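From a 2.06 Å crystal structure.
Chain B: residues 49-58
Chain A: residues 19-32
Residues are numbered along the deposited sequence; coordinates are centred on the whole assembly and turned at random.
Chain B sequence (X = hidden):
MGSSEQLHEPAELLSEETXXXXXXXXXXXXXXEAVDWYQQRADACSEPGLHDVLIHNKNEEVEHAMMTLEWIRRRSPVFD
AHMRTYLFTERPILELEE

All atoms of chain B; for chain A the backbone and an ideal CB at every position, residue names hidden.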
ATOM      1  N   GLY B  49      26.617 -19.053   6.638  1.00 43.11           N
ATOM      2  CA  GLY B  49      25.622 -19.788   7.403  1.00 44.23           C
ATOM      3  C   GLY B  49      24.202 -19.357   7.085  1.00 44.49           C
ATOM      4  O   GLY B  49      23.310 -20.195   6.929  1.00 42.70           O
ATOM      5  N   LEU B  50      23.971 -18.046   6.988  1.00 38.46           N
ATOM      6  CA  LEU B  50      22.643 -17.560   6.632  1.00 38.15           C
ATOM      7  C   LEU B  50      22.288 -17.936   5.199  1.00 40.10           C
ATOM      8  O   LEU B  50      21.145 -18.308   4.912  1.00 36.89           O
ATOM      9  CB  LEU B  50      22.572 -16.046   6.822  1.00 43.22           C
ATOM     10  CG  LEU B  50      21.270 -15.346   6.420  1.00 39.96           C
ATOM     11  CD1 LEU B  50      20.070 -15.992   7.097  1.00 34.85           C
ATOM     12  CD2 LEU B  50      21.343 -13.862   6.775  1.00 36.12           C
ATOM     13  N   HIS B  51      23.259 -17.840   4.288  1.00 37.56           N
ATOM     14  CA  HIS B  51      23.019 -18.195   2.893  1.00 41.99           C
ATOM     15  C   HIS B  51      22.440 -19.598   2.775  1.00 38.75           C
ATOM     16  O   HIS B  51      21.408 -19.806   2.128  1.00 36.30           O
ATOM     17  CB  HIS B  51      24.323 -18.081   2.100  1.00 41.17           C
ATOM     18  CG  HIS B  51      24.216 -18.558   0.685  1.00 41.80           C
ATOM     19  ND1 HIS B  51      24.375 -19.880   0.331  1.00 46.81           N
ATOM     20  CD2 HIS B  51      23.971 -17.887  -0.465  1.00 41.50           C
ATOM     21  CE1 HIS B  51      24.229 -20.004  -0.977  1.00 43.96           C
ATOM     22  NE2 HIS B  51      23.985 -18.810  -1.484  1.00 44.97           N
ATOM     23  N   ASP B  52      23.084 -20.575   3.420  1.00 35.86           N
ATOM     24  CA  ASP B  52      22.668 -21.965   3.262  1.00 42.99           C
ATOM     25  C   ASP B  52      21.278 -22.200   3.840  1.00 42.68           C
ATOM     26  O   ASP B  52      20.507 -23.008   3.304  1.00 37.27           O
ATOM     27  CB  ASP B  52      23.689 -22.894   3.921  1.00 45.96           C
ATOM     28  CG  ASP B  52      25.074 -22.761   3.312  1.00 45.21           C
ATOM     29  OD1 ASP B  52      25.181 -22.231   2.186  1.00 54.60           O
ATOM     30  OD2 ASP B  52      26.053 -23.186   3.957  1.00 54.14           O
ATOM     31  N   VAL B  53      20.942 -21.510   4.934  1.00 33.71           N
ATOM     32  CA  VAL B  53      19.595 -21.612   5.491  1.00 34.74           C
ATOM     33  C   VAL B  53      18.575 -21.056   4.505  1.00 35.61           C
ATOM     34  O   VAL B  53      17.507 -21.643   4.295  1.00 31.69           O
ATOM     35  CB  VAL B  53      19.517 -20.888   6.849  1.00 40.46           C
ATOM     36  CG1 VAL B  53      18.086 -20.889   7.385  1.00 33.74           C
ATOM     37  CG2 VAL B  53      20.457 -21.535   7.861  1.00 40.00           C
ATOM     38  N   LEU B  54      18.892 -19.920   3.881  1.00 29.53           N
ATOM     39  CA  LEU B  54      17.953 -19.288   2.962  1.00 32.33           C
ATOM     40  C   LEU B  54      17.684 -20.173   1.750  1.00 34.98           C
ATOM     41  O   LEU B  54      16.535 -20.311   1.318  1.00 34.97           O
ATOM     42  CB  LEU B  54      18.490 -17.926   2.525  1.00 32.32           C
ATOM     43  CG  LEU B  54      18.420 -16.790   3.549  1.00 34.76           C
ATOM     44  CD1 LEU B  54      19.159 -15.574   3.024  1.00 37.78           C
ATOM     45  CD2 LEU B  54      16.979 -16.427   3.886  1.00 36.48           C
ATOM     46  N   ILE B  55      18.734 -20.779   1.189  1.00 32.88           N
ATOM     47  CA  ILE B  55      18.561 -21.653   0.031  1.00 38.10           C
ATOM     48  C   ILE B  55      17.783 -22.903   0.422  1.00 37.01           C
ATOM     49  O   ILE B  55      16.885 -23.345  -0.305  1.00 35.69           O
ATOM     50  CB  ILE B  55      19.932 -22.006  -0.580  1.00 37.56           C
ATOM     51  CG1 ILE B  55      20.666 -20.742  -1.042  1.00 36.18           C
ATOM     52  CG2 ILE B  55      19.778 -22.989  -1.752  1.00 38.15           C
ATOM     53  CD1 ILE B  55      20.028 -20.026  -2.229  1.00 39.60           C
ATOM     54  N   HIS B  56      18.116 -23.494   1.571  1.00 38.19           N
ATOM     55  CA  HIS B  56      17.449 -24.720   1.995  1.00 40.72           C
ATOM     56  C   HIS B  56      15.950 -24.509   2.150  1.00 39.48           C
ATOM     57  O   HIS B  56      15.149 -25.353   1.735  1.00 39.76           O
ATOM     58  CB  HIS B  56      18.048 -25.218   3.309  1.00 39.59           C
ATOM     59  CG  HIS B  56      17.299 -26.362   3.917  1.00 43.70           C
ATOM     60  ND1 HIS B  56      16.145 -26.191   4.652  1.00 47.78           N
ATOM     61  CD2 HIS B  56      17.540 -27.695   3.900  1.00 45.31           C
ATOM     62  CE1 HIS B  56      15.708 -27.369   5.062  1.00 47.86           C
ATOM     63  NE2 HIS B  56      16.536 -28.298   4.619  1.00 47.89           N
ATOM     64  N   ASN B  57      15.551 -23.393   2.755  1.00 34.25           N
ATOM     65  CA  ASN B  57      14.133 -23.137   2.957  1.00 37.01           C
ATOM     66  C   ASN B  57      13.474 -22.630   1.681  1.00 38.70           C
ATOM     67  O   ASN B  57      12.298 -22.921   1.440  1.00 36.30           O
ATOM     68  CB  ASN B  57      13.939 -22.146   4.106  1.00 41.67           C
ATOM     69  CG  ASN B  57      14.360 -22.727   5.448  1.00 45.69           C
ATOM     70  OD1 ASN B  57      14.542 -23.940   5.585  1.00 48.76           O
ATOM     71  ND2 ASN B  57      14.510 -21.865   6.445  1.00 46.64           N
ATOM     72  N   LYS B  58      14.212 -21.887   0.855  1.00 33.65           N
ATOM     73  CA  LYS B  58      13.724 -21.556  -0.478  1.00 38.53           C
ATOM     74  C   LYS B  58      13.265 -22.814  -1.202  1.00 38.26           C
ATOM     75  O   LYS B  58      12.171 -22.858  -1.776  1.00 36.99           O
ATOM     76  CB  LYS B  58      14.824 -20.850  -1.277  1.00 31.99           C
ATOM     77  CG  LYS B  58      14.487 -20.624  -2.748  1.00 39.36           C
ATOM     78  CD  LYS B  58      15.715 -20.304  -3.580  1.00 41.08           C
ATOM     79  CE  LYS B  58      15.569 -20.881  -4.981  1.00 43.23           C
ATOM     80  NZ  LYS B  58      16.520 -20.276  -5.960  1.00 51.34           N
TER
ATOM     81  N   UNK A  19      22.826  -5.135   8.246  1.00 39.37           N
ATOM     82  CA  UNK A  19      22.188  -5.521   6.992  1.00 42.66           C
ATOM     83  C   UNK A  19      21.889  -7.015   6.959  1.00 38.77           C
ATOM     84  O   UNK A  19      20.823  -7.427   6.488  1.00 36.95           O
ATOM     85  CB  UNK A  19      23.074  -5.137   5.805  1.00 42.66           C
ATOM     86  N   UNK A  20      22.806  -7.846   7.465  1.00 40.32           N
ATOM     87  CA  UNK A  20      22.538  -9.280   7.512  1.00 42.29           C
ATOM     88  C   UNK A  20      21.426  -9.599   8.504  1.00 37.40           C
ATOM     89  O   UNK A  20      20.597 -10.480   8.251  1.00 37.50           O
ATOM     90  CB  UNK A  20      23.809 -10.047   7.882  1.00 42.29           C
ATOM     91  N   UNK A  21      21.386  -8.889   9.632  1.00 34.51           N
ATOM     92  CA  UNK A  21      20.300  -9.087  10.585  1.00 32.55           C
ATOM     93  C   UNK A  21      18.964  -8.683   9.977  1.00 35.40           C
ATOM     94  O   UNK A  21      17.946  -9.353  10.188  1.00 35.12           O
ATOM     95  CB  UNK A  21      20.560  -8.291  11.865  1.00 32.55           C
ATOM     96  N   UNK A  22      18.946  -7.580   9.229  1.00 34.15           N
ATOM     97  CA  UNK A  22      17.730  -7.176   8.535  1.00 33.25           C
ATOM     98  C   UNK A  22      17.229  -8.294   7.630  1.00 34.69           C
ATOM     99  O   UNK A  22      16.039  -8.634   7.636  1.00 34.18           O
ATOM    100  CB  UNK A  22      17.975  -5.904   7.720  1.00 33.25           C
ATOM    101  N   UNK A  23      18.130  -8.879   6.842  1.00 35.53           N
ATOM    102  CA  UNK A  23      17.737  -9.962   5.949  1.00 33.17           C
ATOM    103  C   UNK A  23      17.095 -11.100   6.730  1.00 34.69           C
ATOM    104  O   UNK A  23      16.036 -11.610   6.349  1.00 33.01           O
ATOM    105  CB  UNK A  23      18.946 -10.475   5.164  1.00 33.17           C
ATOM    106  N   UNK A  24      17.711 -11.494   7.846  1.00 30.36           N
ATOM    107  CA  UNK A  24      17.163 -12.595   8.629  1.00 31.69           C
ATOM    108  C   UNK A  24      15.866 -12.191   9.322  1.00 31.22           C
ATOM    109  O   UNK A  24      14.947 -13.009   9.452  1.00 31.05           O
ATOM    110  CB  UNK A  24      18.185 -13.070   9.664  1.00 31.69           C
ATOM    111  N   UNK A  25      15.764 -10.937   9.763  1.00 31.81           N
ATOM    112  CA  UNK A  25      14.568 -10.511  10.484  1.00 30.40           C
ATOM    113  C   UNK A  25      13.345 -10.477   9.569  1.00 28.62           C
ATOM    114  O   UNK A  25      12.251 -10.882   9.978  1.00 31.13           O
ATOM    115  CB  UNK A  25      14.792  -9.133  11.110  1.00 30.40           C
ATOM    116  N   UNK A  26      13.500 -10.012   8.328  1.00 32.10           N
ATOM    117  CA  UNK A  26      12.350 -10.009   7.423  1.00 28.58           C
ATOM    118  C   UNK A  26      11.997 -11.430   7.002  1.00 35.78           C
ATOM    119  O   UNK A  26      10.823 -11.738   6.757  1.00 28.88           O
ATOM    120  CB  UNK A  26      12.636  -9.148   6.191  1.00 28.58           C
ATOM    121  N   UNK A  27      12.989 -12.320   6.924  1.00 35.26           N
ATOM    122  CA  UNK A  27      12.709 -13.718   6.614  1.00 38.66           C
ATOM    123  C   UNK A  27      11.852 -14.346   7.705  1.00 36.23           C
ATOM    124  O   UNK A  27      10.835 -14.995   7.422  1.00 32.17           O
ATOM    125  CB  UNK A  27      14.011 -14.503   6.444  1.00 38.66           C
ATOM    126  N   UNK A  28      12.254 -14.163   8.964  1.00 32.70           N
ATOM    127  CA  UNK A  28      11.457 -14.654  10.083  1.00 32.50           C
ATOM    128  C   UNK A  28      10.053 -14.063  10.051  1.00 29.43           C
ATOM    129  O   UNK A  28       9.063 -14.773  10.270  1.00 26.48           O
ATOM    130  CB  UNK A  28      12.139 -14.322  11.412  1.00 32.50           C
ATOM    131  N   UNK A  29       9.948 -12.767   9.761  1.00 30.65           N
ATOM    132  CA  UNK A  29       8.642 -12.116   9.677  1.00 31.40           C
ATOM    133  C   UNK A  29       7.771 -12.796   8.626  1.00 34.23           C
ATOM    134  O   UNK A  29       6.617 -13.157   8.889  1.00 30.30           O
ATOM    135  CB  UNK A  29       8.802 -10.630   9.351  1.00 31.40           C
ATOM    136  N   UNK A  30       8.306 -12.969   7.416  1.00 32.30           N
ATOM    137  CA  UNK A  30       7.524 -13.582   6.348  1.00 37.28           C
ATOM    138  C   UNK A  30       7.115 -15.003   6.713  1.00 35.60           C
ATOM    139  O   UNK A  30       6.000 -15.439   6.401  1.00 26.69           O
ATOM    140  CB  UNK A  30       8.317 -13.583   5.040  1.00 37.28           C
ATOM    141  N   UNK A  31       8.000 -15.738   7.386  1.00 34.90           N
ATOM    142  CA  UNK A  31       7.667 -17.103   7.772  1.00 34.96           C
ATOM    143  C   UNK A  31       6.577 -17.122   8.837  1.00 33.68           C
ATOM    144  O   UNK A  31       5.672 -17.966   8.790  1.00 33.07           O
ATOM    145  CB  UNK A  31       8.913 -17.831   8.280  1.00 34.96           C
ATOM    146  N   UNK A  32       6.623 -16.183   9.784  1.00 33.18           N
ATOM    147  CA  UNK A  32       5.570 -16.100  10.791  1.00 33.57           C
ATOM    148  C   UNK A  32       4.245 -15.666  10.171  1.00 33.15           C
ATOM    149  O   UNK A  32       3.176 -16.121  10.595  1.00 32.19           O
ATOM    150  CB  UNK A  32       5.973 -15.128  11.902  1.00 33.57           C
TER

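Both stretches are helical, their N-to-C directions differing by 24° and their axes approaching to 11.4 Å, so the gap must be bridged by side chains. Every position of chain A has helical phi/psi, which gives no case for glycine or proline anywhere; the useful evidence is the CB direction and the chain B atoms near it.

Position 19 has nothing of chain B within 5.5 Å of its ideal CB, so almost any helix-compatible residue would fit; it is Lys A19. At position 20 CB points sideways, 4.7 Å from Leu B50 CD2, and a small, polar or apolar residue could serve. Asn A20 is found, and its nearest atom to chain B belongs to the backbone: O lies 3.8 Å from Leu B50 CD2. Position 21 points away and position 22 is out of reach, leaving both unconstrained; they are Met A21 and His A22.

Position 23 points toward chain B, with CB 4.5 Å from Leu B50 CD2. An aliphatic residue would suit, as would a long chain whose first carbons cover the leucine. The residue is Arg A23: CB makes the contact, while the end leads away and NH1 gives a weak hydrogen bond to Asn A20 OD1 at 3.2 Å.

Position 24 pairs with Leu B50 at a CA–CA distance of 7.7 Å, the shortest in the register, and its sideways CB is 4.3 Å from Leu B50 CD1. A small apolar residue suits this close spacing. Ala A24 meets Leu B50 with its methyl alone, as an apolar contact.

Positions 25 and 26 are out of reach, and chain B does not discriminate among candidates; they are Leu A25 and Val A26.

Position 27 points toward chain B, its ideal CB 4.4 Å from Leu B54 CD2. Alanine, serine, threonine or valine would all be reasonable. In Thr A27, chi1 is m; OG1 donates to Arg A23 O at 2.8 Å, one turn back, and also lies 3.7 Å from Leu B54 CD2, so the hydroxyl has a polar partner although it faces a methyl.

Positions 28, 29 and 30 are out of reach: Leu A28, Ile A29 and Glu A30.

Position 31 points toward chain B, but with no chain B atom within 5.5 Å of its ideal CB, only a longer side chain would arrive. Asn B57 ND2 offers a donor there, favouring glutamate or glutamine. Glu A31, with chi1 m and chi2 t, brings OE2 to 3.8 Å from Asn B57 ND2, too far for a hydrogen bond. Position 32, out of reach, is Leu A32.

Chain A (19-32) KNMHRALVTLIEEL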
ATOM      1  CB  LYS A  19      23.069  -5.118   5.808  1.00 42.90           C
ATOM      2  CG  LYS A  19      23.247  -3.613   5.660  1.00 44.87           C
ATOM      3  CD  LYS A  19      23.477  -3.210   4.209  1.00 56.01           C
ATOM      4  CE  LYS A  19      24.848  -3.631   3.710  1.00 58.11           C
ATOM      5  NZ  LYS A  19      25.927  -2.803   4.311  1.00 54.90           N
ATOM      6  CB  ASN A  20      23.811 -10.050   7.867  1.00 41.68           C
ATOM      7  CG  ASN A  20      24.744 -10.219   6.679  1.00 46.62           C
ATOM      8  OD1 ASN A  20      24.300 -10.382   5.539  1.00 47.28           O
ATOM      9  ND2 ASN A  20      26.043 -10.184   6.943  1.00 52.01           N
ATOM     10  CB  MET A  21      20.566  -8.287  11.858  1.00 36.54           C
ATOM     11  CG  MET A  21      19.673  -8.663  13.033  1.00 38.43           C
ATOM     12  SD  MET A  21      19.859 -10.379  13.575  1.00 41.65           S
ATOM     13  CE  MET A  21      21.611 -10.456  13.917  1.00 38.55           C
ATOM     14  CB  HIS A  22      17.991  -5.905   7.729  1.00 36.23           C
ATOM     15  CG  HIS A  22      17.013  -5.685   6.619  1.00 34.96           C
ATOM     16  ND1 HIS A  22      15.686  -5.397   6.847  1.00 33.30           N
ATOM     17  CD2 HIS A  22      17.165  -5.726   5.274  1.00 37.73           C
ATOM     18  CE1 HIS A  22      15.064  -5.257   5.690  1.00 40.16           C
ATOM     19  NE2 HIS A  22      15.939  -5.453   4.720  1.00 37.06           N
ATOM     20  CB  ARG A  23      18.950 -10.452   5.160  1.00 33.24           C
ATOM     21  CG  ARG A  23      19.541  -9.385   4.257  1.00 34.89           C
ATOM     22  CD  ARG A  23      20.622  -9.927   3.341  1.00 36.12           C
ATOM     23  NE  ARG A  23      21.058  -8.908   2.390  1.00 42.59           N
ATOM     24  CZ  ARG A  23      22.144  -8.148   2.519  1.00 44.86           C
ATOM     25  NH1 ARG A  23      22.952  -8.281   3.563  1.00 38.77           N
ATOM     26  NH2 ARG A  23      22.425  -7.250   1.584  1.00 43.17           N
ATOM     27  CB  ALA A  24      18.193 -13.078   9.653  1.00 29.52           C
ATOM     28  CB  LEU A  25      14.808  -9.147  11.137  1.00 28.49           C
ATOM     29  CG  LEU A  25      15.595  -9.176  12.458  1.00 32.57           C
ATOM     30  CD1 LEU A  25      16.085  -7.785  12.831  1.00 34.70           C
ATOM     31  CD2 LEU A  25      14.752  -9.744  13.583  1.00 26.36           C
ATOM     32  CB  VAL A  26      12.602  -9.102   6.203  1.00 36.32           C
ATOM     33  CG1 VAL A  26      12.845  -7.666   6.655  1.00 40.16           C
ATOM     34  CG2 VAL A  26      13.762  -9.612   5.357  1.00 34.69           C
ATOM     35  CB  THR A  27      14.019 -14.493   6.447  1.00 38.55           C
ATOM     36  OG1 THR A  27      14.804 -13.892   5.408  1.00 37.28           O
ATOM     37  CG2 THR A  27      13.751 -15.950   6.097  1.00 37.89           C
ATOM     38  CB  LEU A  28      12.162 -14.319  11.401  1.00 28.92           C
ATOM     39  CG  LEU A  28      11.433 -14.657  12.701  1.00 26.58           C
ATOM     40  CD1 LEU A  28      11.050 -16.125  12.737  1.00 32.64           C
ATOM     41  CD2 LEU A  28      12.300 -14.306  13.902  1.00 33.12           C
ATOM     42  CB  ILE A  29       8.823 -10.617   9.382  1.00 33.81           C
ATOM     43  CG1 ILE A  29       9.342  -9.904  10.635  1.00 35.53           C
ATOM     44  CG2 ILE A  29       7.515  -9.991   8.902  1.00 34.55           C
ATOM     45  CD1 ILE A  29       9.886  -8.524  10.371  1.00 39.11           C
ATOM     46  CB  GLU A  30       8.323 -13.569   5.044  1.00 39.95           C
ATOM     47  CG  GLU A  30       8.577 -12.173   4.498  1.00 43.66           C
ATOM     48  CD  GLU A  30       9.641 -12.151   3.422  1.00 48.48           C
ATOM     49  OE1 GLU A  30      10.196 -13.225   3.105  1.00 52.69           O
ATOM     50  OE2 GLU A  30       9.927 -11.057   2.893  1.00 52.95           O
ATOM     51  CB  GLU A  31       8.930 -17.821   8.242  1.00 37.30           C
ATOM     52  CG  GLU A  31       9.921 -18.048   7.100  1.00 35.11           C
ATOM     53  CD  GLU A  31      11.326 -18.351   7.572  1.00 38.78           C
ATOM     54  OE1 GLU A  31      11.648 -18.037   8.737  1.00 43.98           O
ATOM     55  OE2 GLU A  31      12.113 -18.898   6.772  1.00 44.67           O
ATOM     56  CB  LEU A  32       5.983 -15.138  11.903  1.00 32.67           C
ATOM     57  CG  LEU A  32       7.163 -15.598  12.767  1.00 32.01           C
ATOM     58  CD1 LEU A  32       7.621 -14.475  13.680  1.00 29.76           C
ATOM     59  CD2 LEU A  32       6.797 -16.833  13.580  1.00 30.68           C
TER
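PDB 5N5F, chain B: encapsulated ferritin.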